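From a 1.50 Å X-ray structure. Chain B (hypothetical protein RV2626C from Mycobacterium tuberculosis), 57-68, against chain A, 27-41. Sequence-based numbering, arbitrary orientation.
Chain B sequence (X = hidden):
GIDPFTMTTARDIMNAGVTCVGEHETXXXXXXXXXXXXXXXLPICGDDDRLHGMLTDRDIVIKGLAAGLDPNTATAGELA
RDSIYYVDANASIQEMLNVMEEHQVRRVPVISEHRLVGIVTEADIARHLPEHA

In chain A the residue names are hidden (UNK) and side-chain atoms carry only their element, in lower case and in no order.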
# COMPACT_ATOMS: atom_id res chain seq x y z
N ASP B 57 -3.97 2.74 -3.33
CA ASP B 57 -3.09 3.69 -2.68
C ASP B 57 -1.72 3.63 -3.35
O ASP B 57 -1.10 4.66 -3.61
CB ASP B 57 -2.98 3.42 -1.17
CG ASP B 57 -2.80 1.95 -0.81
OD1 ASP B 57 -2.51 1.11 -1.70
OD2 ASP B 57 -2.95 1.64 0.39
N ARG B 58 -1.25 2.42 -3.66
CA ARG B 58 0.04 2.31 -4.30
C ARG B 58 0.03 2.97 -5.68
O ARG B 58 1.03 3.55 -6.09
CB ARG B 58 0.49 0.84 -4.40
CG ARG B 58 1.93 0.72 -4.88
CD ARG B 58 2.52 -0.66 -4.63
NE ARG B 58 3.87 -0.76 -5.19
CZ ARG B 58 4.96 -0.23 -4.64
NH1 ARG B 58 4.89 0.45 -3.51
NH2 ARG B 58 6.13 -0.37 -5.25
N ASP B 59 -1.10 2.90 -6.40
CA ASP B 59 -1.19 3.54 -7.71
C ASP B 59 -0.90 5.03 -7.61
O ASP B 59 -0.23 5.61 -8.46
CB ASP B 59 -2.60 3.42 -8.31
CG ASP B 59 -2.92 2.04 -8.82
OD1 ASP B 59 -1.98 1.29 -9.20
OD2 ASP B 59 -4.12 1.71 -8.86
N ILE B 60 -1.46 5.66 -6.57
CA ILE B 60 -1.27 7.08 -6.37
C ILE B 60 0.22 7.41 -6.21
O ILE B 60 0.71 8.37 -6.77
CB ILE B 60 -2.05 7.59 -5.13
CG1 ILE B 60 -3.55 7.46 -5.38
CG2 ILE B 60 -1.71 9.05 -4.84
CD1 ILE B 60 -4.41 7.89 -4.22
N VAL B 61 0.91 6.58 -5.43
CA VAL B 61 2.33 6.78 -5.18
C VAL B 61 3.20 6.46 -6.40
O VAL B 61 4.04 7.26 -6.80
CB VAL B 61 2.82 5.89 -4.00
CG1 VAL B 61 4.33 6.04 -3.81
CG2 VAL B 61 2.08 6.27 -2.73
N ILE B 62 2.98 5.29 -6.98
CA ILE B 62 3.78 4.83 -8.12
C ILE B 62 3.42 5.39 -9.49
O ILE B 62 4.30 5.82 -10.24
CB ILE B 62 3.76 3.29 -8.17
CG1 ILE B 62 4.24 2.72 -6.83
CG2 ILE B 62 4.64 2.79 -9.31
CD1 ILE B 62 5.64 3.18 -6.41
N LYS B 63 2.13 5.39 -9.83
CA LYS B 63 1.70 5.91 -11.13
C LYS B 63 1.44 7.41 -11.08
O LYS B 63 1.31 8.07 -12.11
CB LYS B 63 0.43 5.20 -11.60
CG LYS B 63 0.61 3.71 -11.83
CD LYS B 63 -0.70 3.08 -12.28
CE LYS B 63 -0.52 1.59 -12.57
NZ LYS B 63 -1.79 0.97 -13.06
N GLY B 64 1.36 7.95 -9.87
CA GLY B 64 1.12 9.37 -9.71
C GLY B 64 2.36 10.14 -9.31
O GLY B 64 3.04 10.71 -10.17
N LEU B 65 2.67 10.16 -8.02
CA LEU B 65 3.82 10.90 -7.51
C LEU B 65 5.14 10.51 -8.17
O LEU B 65 5.91 11.38 -8.58
CB LEU B 65 3.94 10.73 -6.00
CG LEU B 65 2.72 11.10 -5.14
CD1 LEU B 65 3.08 10.94 -3.66
CD2 LEU B 65 2.30 12.54 -5.43
N ALA B 66 5.41 9.21 -8.26
CA ALA B 66 6.66 8.74 -8.85
C ALA B 66 6.77 9.00 -10.35
O ALA B 66 7.87 8.95 -10.91
CB ALA B 66 6.85 7.26 -8.56
N ALA B 67 5.64 9.29 -10.99
CA ALA B 67 5.60 9.56 -12.42
C ALA B 67 5.58 11.06 -12.73
O ALA B 67 5.30 11.46 -13.86
CB ALA B 67 4.39 8.88 -13.04
N GLY B 68 5.87 11.87 -11.72
CA GLY B 68 5.91 13.31 -11.92
C GLY B 68 4.57 14.02 -12.05
O GLY B 68 4.52 15.14 -12.57
N UNK A 27 8.56 13.65 0.04
CA UNK A 27 7.75 12.46 -0.15
C UNK A 27 7.74 12.07 -1.62
O UNK A 27 7.66 10.88 -1.96
c UNK A 27 6.81 11.89 2.68
c UNK A 27 4.68 13.12 2.18
c UNK A 27 6.17 13.00 1.84
c UNK A 27 6.31 12.69 0.35
N UNK A 28 7.81 13.06 -2.50
CA UNK A 28 7.84 12.78 -3.93
C UNK A 28 9.11 11.99 -4.24
O UNK A 28 9.09 11.04 -5.01
o UNK A 28 6.58 14.76 -4.52
c UNK A 28 7.96 13.79 -6.24
c UNK A 28 7.82 14.08 -4.75
N UNK A 29 10.23 12.39 -3.64
CA UNK A 29 11.48 11.69 -3.87
C UNK A 29 11.38 10.26 -3.35
O UNK A 29 11.85 9.32 -3.99
c UNK A 29 12.63 12.42 -3.19
N UNK A 30 10.77 10.09 -2.18
CA UNK A 30 10.61 8.76 -1.59
C UNK A 30 9.76 7.87 -2.49
O UNK A 30 10.02 6.67 -2.62
c UNK A 30 9.98 8.87 -0.21
N UNK A 31 8.74 8.45 -3.12
CA UNK A 31 7.86 7.70 -4.02
C UNK A 31 8.67 7.17 -5.19
O UNK A 31 8.45 6.05 -5.65
c UNK A 31 6.74 8.60 -4.52
N UNK A 32 9.61 7.98 -5.67
CA UNK A 32 10.46 7.57 -6.78
C UNK A 32 11.33 6.37 -6.41
O UNK A 32 11.54 5.47 -7.22
n UNK A 32 12.62 11.11 -7.62
c UNK A 32 11.35 11.14 -8.02
c UNK A 32 10.54 9.88 -7.82
o UNK A 32 10.84 12.14 -8.54
c UNK A 32 11.34 8.73 -7.23
N UNK A 33 11.82 6.34 -5.17
CA UNK A 33 12.65 5.22 -4.73
C UNK A 33 11.83 3.93 -4.63
O UNK A 33 12.34 2.84 -4.91
c UNK A 33 15.35 6.65 -4.28
c UNK A 33 13.29 5.51 -3.37
c UNK A 33 15.11 8.73 -2.45
c UNK A 33 16.29 7.69 -4.27
o UNK A 33 17.08 9.75 -3.34
c UNK A 33 16.16 8.72 -3.36
c UNK A 33 14.28 6.64 -3.38
c UNK A 33 14.18 7.69 -2.47
N UNK A 34 10.58 4.06 -4.22
CA UNK A 34 9.72 2.89 -4.09
C UNK A 34 9.42 2.28 -5.45
O UNK A 34 9.28 1.06 -5.58
se UNK A 34 6.98 4.22 -1.18
c UNK A 34 7.61 4.74 0.57
c UNK A 34 8.43 3.27 -3.38
c UNK A 34 8.64 3.64 -1.93
N UNK A 35 9.30 3.13 -6.47
CA UNK A 35 9.04 2.64 -7.82
C UNK A 35 10.31 1.99 -8.34
O UNK A 35 10.27 0.92 -8.94
c UNK A 35 8.64 3.79 -8.76
c UNK A 35 8.78 6.45 -12.21
n UNK A 35 8.90 5.46 -11.33
c UNK A 35 7.89 4.43 -11.12
n UNK A 35 9.74 7.35 -12.34
c UNK A 35 8.37 3.31 -10.19
n UNK A 35 7.70 6.53 -12.97
N UNK A 36 11.44 2.64 -8.07
CA UNK A 36 12.75 2.16 -8.49
C UNK A 36 13.04 0.74 -8.00
O UNK A 36 13.52 -0.11 -8.75
o UNK A 36 17.27 3.08 -7.10
c UNK A 36 16.30 3.62 -7.67
c UNK A 36 13.84 3.11 -7.97
c UNK A 36 15.26 2.73 -8.35
o UNK A 36 16.13 4.85 -7.72
N UNK A 37 12.75 0.49 -6.73
CA UNK A 37 13.00 -0.82 -6.12
C UNK A 37 11.76 -1.70 -6.02
O UNK A 37 11.84 -2.83 -5.54
c UNK A 37 14.91 0.09 -4.73
c UNK A 37 15.28 1.30 -4.23
c UNK A 37 13.60 -0.62 -4.73
n UNK A 37 16.04 -0.43 -5.33
c UNK A 37 17.04 0.42 -5.20
n UNK A 37 16.60 1.48 -4.54
N UNK A 38 10.62 -1.19 -6.47
CA UNK A 38 9.38 -1.95 -6.42
C UNK A 38 9.11 -2.46 -5.00
O UNK A 38 8.89 -3.65 -4.79
o UNK A 38 7.09 -3.27 -7.69
c UNK A 38 8.15 -3.90 -7.47
c UNK A 38 9.44 -3.12 -7.41
o UNK A 38 8.19 -5.14 -7.32
N UNK A 39 9.15 -1.55 -4.03
CA UNK A 39 8.90 -1.90 -2.64
C UNK A 39 7.88 -0.93 -2.04
O UNK A 39 7.64 0.14 -2.60
c UNK A 39 12.23 -0.43 -1.27
c UNK A 39 10.91 -0.53 -2.01
c UNK A 39 11.07 -3.05 -2.14
c UNK A 39 10.19 -1.86 -1.79
N UNK A 40 7.31 -1.31 -0.91
CA UNK A 40 6.31 -0.47 -0.27
C UNK A 40 6.74 0.16 1.04
O UNK A 40 5.94 0.81 1.71
N UNK A 41 8.00 -0.04 1.42
CA UNK A 41 8.51 0.53 2.67
C UNK A 41 10.00 0.83 2.54
O UNK A 41 10.76 0.02 2.00
c UNK A 41 8.26 -0.43 3.83
O HOH W 1 5.11 5.13 -12.77

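Position 27 lies in the chain A helix with four side-chain carbons forked at the second, which is leucine; A:Leu27 is buried but makes no close contact with this stretch of chain B. Position 28 has one carbon carrying an oxygen and a carbon, and its methyl carbon lies 3.9 Å from B:Leu65 O: threonine. The hydroxyl of A:Thr28 is satisfied elsewhere in the structure. Positions 29, 30 and 31 have a single carbon each; that of 31 points toward chain B, its CB 3.6 Å from B:Val61 CG1 and 3.8 Å from B:Leu65 CB. All are alanine. A:Ala29 points away and A:Ala30 sideways. So small a side chain at A:Ala31 lets the helices come close, and B:Ala66 CB sits 3.5 Å from A:Ala31 O.

Position 32 has three carbons, the third bearing an oxygen and a nitrogen. Backbone and side chain both touch B:Ala66, CA 4.0 Å from B:Ala66 CB and the second carbon 4.2 Å from B:Ala66 O: glutamine. A:Gln32 is exposed, as suits a polar residue. Position 33, one carbon and then a six-carbon ring bearing an oxygen, is tyrosine; A:Tyr33 points away, free to hydrogen-bond through its hydroxyl outside this contact. Position 34 is an unbranched run of two carbons, selenium and carbon, with the selenium 4.2 Å from B:Val61 CG1 and CB 4.1 Å from B:Ile62 CD1, hence selenomethionine. The long apolar chain of A:Met34 suits its buried site.

Position 35 has three carbons, a nitrogen, and a carbon with two more nitrogens, one of them 2.8 Å from B:Ala66 O: arginine. A:Arg35 spreads one guanidinium face over that oxygen, but the angle is too poor for a hydrogen bond. Water 1 instead accepts from A:Arg35 NH1 (3.0 Å) and donates to B:Ile62 O (2.7 Å).

Position 36, three carbons ending in two oxygens, is glutamate, and position 37, a carbon and a five-membered ring with two nitrogens, is histidine; A:Glu36 and A:His37 make no close contact with this stretch. Position 38 has two carbons, the second with two oxygens, one 3.9 Å from B:Arg58 NH2: aspartate. A:Asp38, with positive phi, is the first residue to leave helical phi/psi, and its acid pairs with the arginine in a long salt bridge. Position 39 has four carbons forked at the first, pointing away, while its backbone O accepts a hydrogen bond from B:Arg58 NH1 at 2.9 Å: isoleucine. Position 40 has no side chain, and its CA lies 3.7 Å from B:Arg58 NH1: glycine, leaving only backbone beside the guanidinium. Position 41, one carbon, is alanine; A:Ala41 points away.

The helices cross nearly at right angles, packing around A:Ala31. B:Arg58 NH1 hydrogen-bonds A:Ile39 O, and NH2 adds weak bonds to A:Ile39 O (3.1 Å) and A:Met34 O (3.5 Å); A:Arg35 makes no direct hydrogen bond and reaches B:Ile62 O through water.

Chain A (27-41) LTAAAQYMREHDIGA
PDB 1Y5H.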